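Local coordinates for protein CS6 fimbrial subunit B, CS6 fimbrial subunit A (Escherichia coli, PDB 4B9G) that builds, as a pilin subunit completed here by a fused donor strand, the CS6 colonization factor that probably helps enterotoxigenic bacteria attach to their host, at residues Q37-E42 with Y82-D87. Sequence-based numbering, arbitrary orientation.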
# COMPACT_ATOMS: atom_id res chain seq x y z
N GLN A 37 -0.76 7.78 -9.00
CA GLN A 37 -0.38 7.44 -7.65
C GLN A 37 -1.34 8.08 -6.66
O GLN A 37 -1.54 9.30 -6.64
CB GLN A 37 1.04 7.93 -7.35
CG GLN A 37 2.11 7.28 -8.20
CD GLN A 37 3.45 7.94 -7.98
OE1 GLN A 37 4.01 7.89 -6.90
NE2 GLN A 37 3.95 8.60 -9.01
N LEU A 38 -1.93 7.27 -5.78
CA LEU A 38 -2.88 7.74 -4.78
C LEU A 38 -2.20 8.12 -3.46
O LEU A 38 -2.64 9.06 -2.78
CB LEU A 38 -3.95 6.70 -4.54
CG LEU A 38 -4.75 6.28 -5.77
CD1 LEU A 38 -5.80 5.23 -5.40
CD2 LEU A 38 -5.38 7.47 -6.49
N TYR A 39 -1.16 7.38 -3.10
CA TYR A 39 -0.31 7.67 -1.96
C TYR A 39 1.01 6.94 -2.19
O TYR A 39 1.09 6.04 -3.04
CB TYR A 39 -0.97 7.29 -0.62
CG TYR A 39 -1.23 5.82 -0.35
CD1 TYR A 39 -0.23 5.00 0.14
CD2 TYR A 39 -2.48 5.27 -0.56
CE1 TYR A 39 -0.47 3.66 0.45
CE2 TYR A 39 -2.74 3.92 -0.27
CZ TYR A 39 -1.73 3.13 0.25
OH TYR A 39 -1.94 1.81 0.58
N THR A 40 2.02 7.31 -1.43
CA THR A 40 3.30 6.60 -1.47
C THR A 40 3.67 6.18 -0.04
O THR A 40 3.09 6.66 0.96
CB THR A 40 4.34 7.42 -2.14
OG1 THR A 40 4.14 7.64 -3.53
CG2 THR A 40 4.73 8.52 -1.40
N VAL A 41 4.60 5.24 0.03
CA VAL A 41 5.06 4.63 1.27
C VAL A 41 6.58 4.65 1.25
O VAL A 41 7.20 4.27 0.24
CB VAL A 41 4.59 3.16 1.38
CG1 VAL A 41 5.01 2.56 2.72
CG2 VAL A 41 3.09 3.06 1.16
N GLU A 42 7.20 5.08 2.35
CA GLU A 42 8.66 5.06 2.48
C GLU A 42 9.02 4.35 3.76
O GLU A 42 8.38 4.55 4.79
CB GLU A 42 9.24 6.49 2.44
CG GLU A 42 8.79 7.25 1.18
CD GLU A 42 9.61 8.48 0.84
OE1 GLU A 42 10.37 8.97 1.69
OE2 GLU A 42 9.48 8.99 -0.28
N TYR A 82 -6.87 -0.03 -6.10
CA TYR A 82 -5.46 0.20 -6.34
C TYR A 82 -4.63 -1.04 -6.00
O TYR A 82 -5.09 -1.91 -5.26
CB TYR A 82 -4.93 1.40 -5.54
CG TYR A 82 -4.81 1.16 -4.06
CD1 TYR A 82 -5.90 1.32 -3.20
CD2 TYR A 82 -3.60 0.78 -3.50
CE1 TYR A 82 -5.77 1.10 -1.84
CE2 TYR A 82 -3.46 0.58 -2.14
CZ TYR A 82 -4.54 0.75 -1.31
OH TYR A 82 -4.36 0.59 0.06
N TYR A 83 -3.39 -1.07 -6.49
CA TYR A 83 -2.42 -2.06 -6.07
C TYR A 83 -1.12 -1.35 -5.66
O TYR A 83 -0.89 -0.18 -5.99
CB TYR A 83 -2.11 -3.09 -7.17
CG TYR A 83 -1.48 -2.53 -8.40
CD1 TYR A 83 -0.10 -2.41 -8.51
CD2 TYR A 83 -2.27 -2.09 -9.46
CE1 TYR A 83 0.47 -1.89 -9.67
CE2 TYR A 83 -1.72 -1.57 -10.61
CZ TYR A 83 -0.36 -1.47 -10.71
OH TYR A 83 0.22 -0.98 -11.86
N ILE A 84 -0.25 -2.08 -4.96
CA ILE A 84 1.04 -1.56 -4.51
C ILE A 84 2.17 -1.95 -5.48
O ILE A 84 2.35 -3.14 -5.80
CB ILE A 84 1.37 -2.09 -3.08
CG1 ILE A 84 0.36 -1.53 -2.07
CG2 ILE A 84 2.81 -1.79 -2.69
CD1 ILE A 84 0.52 -0.05 -1.72
N ARG A 85 2.93 -0.96 -5.92
CA ARG A 85 4.10 -1.12 -6.79
C ARG A 85 5.35 -0.71 -5.98
O ARG A 85 5.33 0.33 -5.30
CB ARG A 85 3.96 -0.20 -8.01
CG ARG A 85 5.05 -0.35 -9.03
CD ARG A 85 4.87 0.56 -10.24
NE ARG A 85 5.13 1.95 -9.89
CZ ARG A 85 4.55 3.01 -10.45
NH1 ARG A 85 3.65 2.89 -11.41
NH2 ARG A 85 4.87 4.21 -10.01
N LYS A 86 6.41 -1.51 -6.06
CA LYS A 86 7.69 -1.09 -5.46
C LYS A 86 8.42 -0.16 -6.41
O LYS A 86 8.65 -0.52 -7.57
CB LYS A 86 8.56 -2.31 -5.15
CG LYS A 86 9.86 -1.94 -4.47
CD LYS A 86 10.69 -3.16 -4.01
CE LYS A 86 11.17 -4.07 -5.12
NZ LYS A 86 12.18 -3.41 -5.97
N ASP A 87 8.80 1.01 -5.91
CA ASP A 87 9.52 2.00 -6.70
C ASP A 87 11.01 2.17 -6.37
O ASP A 87 11.74 2.78 -7.16
CB ASP A 87 8.81 3.35 -6.67
CG ASP A 87 7.54 3.35 -7.52
OD1 ASP A 87 7.42 2.52 -8.44
OD2 ASP A 87 6.66 4.19 -7.29
O HOH W 1 6.54 6.64 -6.36
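Residues 37-42 and 82-87 lie on strands that each pair antiparallel with strand 108-119 instead of with each other, and their closest CA atoms, of Leu38 and Tyr82, remain 8.1 Å apart. Side chains bridge this separation. Tyr39 and Tyr82 both have CG in the crowded position between backbone N and carbonyl carbon (chi1 66° and 72°), and their long axes cross at about a right angle. The Tyr39 edge is directed at the Tyr82 face in an offset edge-to-face pair, with centroids 5.4 Å apart and planes at 73°. The phenols are also hydrogen-bonded, Tyr39 OH lying 2.8 Å from Tyr82 OH, which sits at the Tyr39 edge, near that ring's plane; the two hydroxyls of these buried residues are thus paired with each other, and either could be the donor. Ile84 CD1 approaches the same Tyr39 OH at 3.8 Å, and Leu38 CD1 meets Tyr82 CB at 3.9 Å. Both segments belong to the CssB part of this engineered fusion, inside the immunoglobulin-like beta fold expected of a donor-strand-complemented pilin; Ala113 touches both tyrosines, and Leu70 packs on Leu38 and Tyr82. Toward the partly exposed margin, Arg85 grips Asp87 side-on. Its NE reaches Asp87 OD1 at 2.8 Å and its NH2 reaches OD2 at 3.3 Å; both oxygens use syn lone pairs and lie near the guanidinium plane, while the carboxylate is twisted against it. A water bridges Gln37 OE1 and Asp87 OD2, linking the segments where their side chains otherwise barely touch, while Ser112 OG also bonds Asp87 OD2.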